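Local coordinates for protein putative esterase MT1895 (Mycobacterium tuberculosis, PDB 3S4K) that probably hydrolyses acyl-CoA thioesters, perhaps 1,4-dihydroxy-2-naphthoyl-CoA, as a hotdog-fold member of the PaaI thioesterase family, at residues R38-V43 with S99-G104. Numbering follows the deposited sequence.
Sequences RAQLDV and SGMVYG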
loop_
_atom_site.group_PDB
_atom_site.type_symbol
_atom_site.label_atom_id
_atom_site.label_comp_id
_atom_site.label_asym_id
_atom_site.label_seq_id
_atom_site.Cartn_x
_atom_site.Cartn_y
_atom_site.Cartn_z
ATOM N N ARG A 38 3.343 9.029 14.837
ATOM C CA ARG A 38 2.440 7.962 15.249
ATOM C C ARG A 38 1.009 8.311 14.835
ATOM O O ARG A 38 0.572 9.458 14.962
ATOM C CB ARG A 38 2.524 7.693 16.759
ATOM C CG ARG A 38 3.957 7.314 17.254
ATOM C CD ARG A 38 4.001 7.021 18.736
ATOM N NE ARG A 38 5.393 7.144 19.179
ATOM C CZ ARG A 38 6.136 6.202 19.763
ATOM N NH1 ARG A 38 5.643 5.007 20.102
ATOM N NH2 ARG A 38 7.411 6.489 20.044
ATOM N N ALA A 39 0.287 7.310 14.338
ATOM C CA ALA A 39 -1.108 7.500 13.962
ATOM C C ALA A 39 -1.858 6.205 14.081
ATOM O O ALA A 39 -1.266 5.133 14.234
ATOM C CB ALA A 39 -1.223 8.056 12.522
ATOM N N GLN A 40 -3.179 6.309 14.020
ATOM C CA GLN A 40 -4.027 5.183 14.344
ATOM C C GLN A 40 -5.320 5.234 13.564
ATOM O O GLN A 40 -5.797 6.318 13.220
ATOM C CB GLN A 40 -4.319 5.194 15.824
ATOM C CG GLN A 40 -5.111 6.409 16.292
ATOM C CD GLN A 40 -5.019 6.590 17.800
ATOM O OE1 GLN A 40 -3.956 6.421 18.383
ATOM N NE2 GLN A 40 -6.125 6.933 18.420
ATOM N N LEU A 41 -5.900 4.063 13.323
ATOM C CA LEU A 41 -7.228 3.999 12.708
ATOM C C LEU A 41 -8.026 2.840 13.274
ATOM O O LEU A 41 -7.478 1.884 13.846
ATOM C CB LEU A 41 -7.170 3.924 11.168
ATOM C CG LEU A 41 -6.585 2.706 10.436
ATOM C CD1 LEU A 41 -7.505 1.483 10.466
ATOM C CD2 LEU A 41 -6.234 3.081 8.982
ATOM N N ASP A 42 -9.343 2.963 13.140
ATOM C CA ASP A 42 -10.258 1.915 13.553
ATOM C C ASP A 42 -10.497 1.041 12.341
ATOM O O ASP A 42 -10.784 1.548 11.262
ATOM C CB ASP A 42 -11.590 2.529 14.029
ATOM C CG ASP A 42 -12.517 1.531 14.723
ATOM O OD1 ASP A 42 -12.068 0.518 15.296
ATOM O OD2 ASP A 42 -13.742 1.796 14.721
ATOM N N VAL A 43 -10.376 -0.265 12.513
ATOM C CA VAL A 43 -10.716 -1.192 11.442
ATOM C C VAL A 43 -12.226 -1.266 11.294
ATOM O O VAL A 43 -12.922 -1.684 12.220
ATOM C CB VAL A 43 -10.130 -2.588 11.678
ATOM C CG1 VAL A 43 -10.632 -3.557 10.575
ATOM C CG2 VAL A 43 -8.604 -2.509 11.722
ATOM N N SER A 99 -11.213 -6.453 13.127
ATOM C CA SER A 99 -11.815 -5.345 13.862
ATOM C C SER A 99 -10.851 -4.770 14.902
ATOM O O SER A 99 -9.758 -5.314 15.127
ATOM C CB SER A 99 -13.098 -5.816 14.559
ATOM O OG SER A 99 -12.803 -6.669 15.651
ATOM N N GLY A 100 -11.275 -3.681 15.543
ATOM C CA GLY A 100 -10.478 -2.999 16.571
ATOM C C GLY A 100 -9.555 -1.949 15.992
ATOM O O GLY A 100 -9.465 -1.787 14.768
ATOM N N MET A 101 -8.843 -1.257 16.875
ATOM C CA MET A 101 -7.913 -0.189 16.485
ATOM C C MET A 101 -6.551 -0.777 16.134
ATOM O O MET A 101 -6.122 -1.779 16.713
ATOM C CB MET A 101 -7.714 0.790 17.658
ATOM C CG MET A 101 -8.967 1.545 18.082
ATOM S SD MET A 101 -9.451 2.828 16.921
ATOM C CE MET A 101 -8.038 3.942 16.920
ATOM N N VAL A 102 -5.870 -0.128 15.193
ATOM C CA VAL A 102 -4.467 -0.414 14.883
ATOM C C VAL A 102 -3.692 0.890 14.992
ATOM O O VAL A 102 -4.247 1.970 14.779
ATOM C CB VAL A 102 -4.280 -1.091 13.501
ATOM C CG1 VAL A 102 -4.911 -2.495 13.526
ATOM C CG2 VAL A 102 -4.848 -0.228 12.366
ATOM N N TYR A 103 -2.408 0.771 15.341
ATOM C CA TYR A 103 -1.584 1.878 15.756
ATOM C C TYR A 103 -0.222 1.722 15.088
ATOM O O TYR A 103 0.395 0.649 15.190
ATOM C CB TYR A 103 -1.389 1.787 17.276
ATOM C CG TYR A 103 -2.675 1.882 18.072
ATOM C CD1 TYR A 103 -3.413 0.743 18.430
ATOM C CD2 TYR A 103 -3.151 3.128 18.479
ATOM C CE1 TYR A 103 -4.606 0.862 19.166
ATOM C CE2 TYR A 103 -4.326 3.239 19.190
ATOM C CZ TYR A 103 -5.032 2.115 19.540
ATOM O OH TYR A 103 -6.212 2.294 20.232
ATOM N N GLY A 104 0.237 2.757 14.383
ATOM C CA GLY A 104 1.566 2.744 13.764
ATOM C C GLY A 104 2.535 3.750 14.332
ATOM O O GLY A 104 2.142 4.863 14.696
HETATM O O HOH W 1 -13.382 -1.953 14.908
#
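A39 and L41 pair with G104 and V102 in the curved antiparallel sheet of a hotdog fold, joining strands 36-43 and 100-108 side by side. Each of these two hydrogen-bonded pairs closes a two-bond ring, and the bonds donated by strand 100-108 are the straighter ones: G104 N reaches A39 O at 2.8 Å (173° at the hydrogen) and V102 N reaches L41 O at 2.9 Å. V43 N also bonds to G100 O. Beside V43 and G100 a water adds a bridge: it donates to D42 OD1 and V43 O and accepts from G100 N, linking the backbones of V43 and G100 and the D42 carboxylate.

The two faces of the sheet differ. On one, L41 CD1 packs against V102 CG2 at 3.7 Å, the two side chains side by side and pointing the same way, while V43 CG2 approaches V102 CG1; L41 and V102 both also touch M62 of helix 56-75. On the other, Q40 runs alongside Y103, its amide plane 86° from the ring and OE1 3.3 Å from CE2, at the ring edge near its plane. M101 crosses D42 at about a right angle; the bend at chi2 (-73°) sets SD 3.6 Å from D42 CB, and that at chi3 sets CE near L41 O. R38, at the far end, leads away, its NE forming a salt bridge with E31 OE1 on strand 28-33.

A39, L41 and V102 face helix 56-75, and Q40 and Y103 lie on the other face, consistent with a hotdog fold, whose curved sheet wraps a long helix.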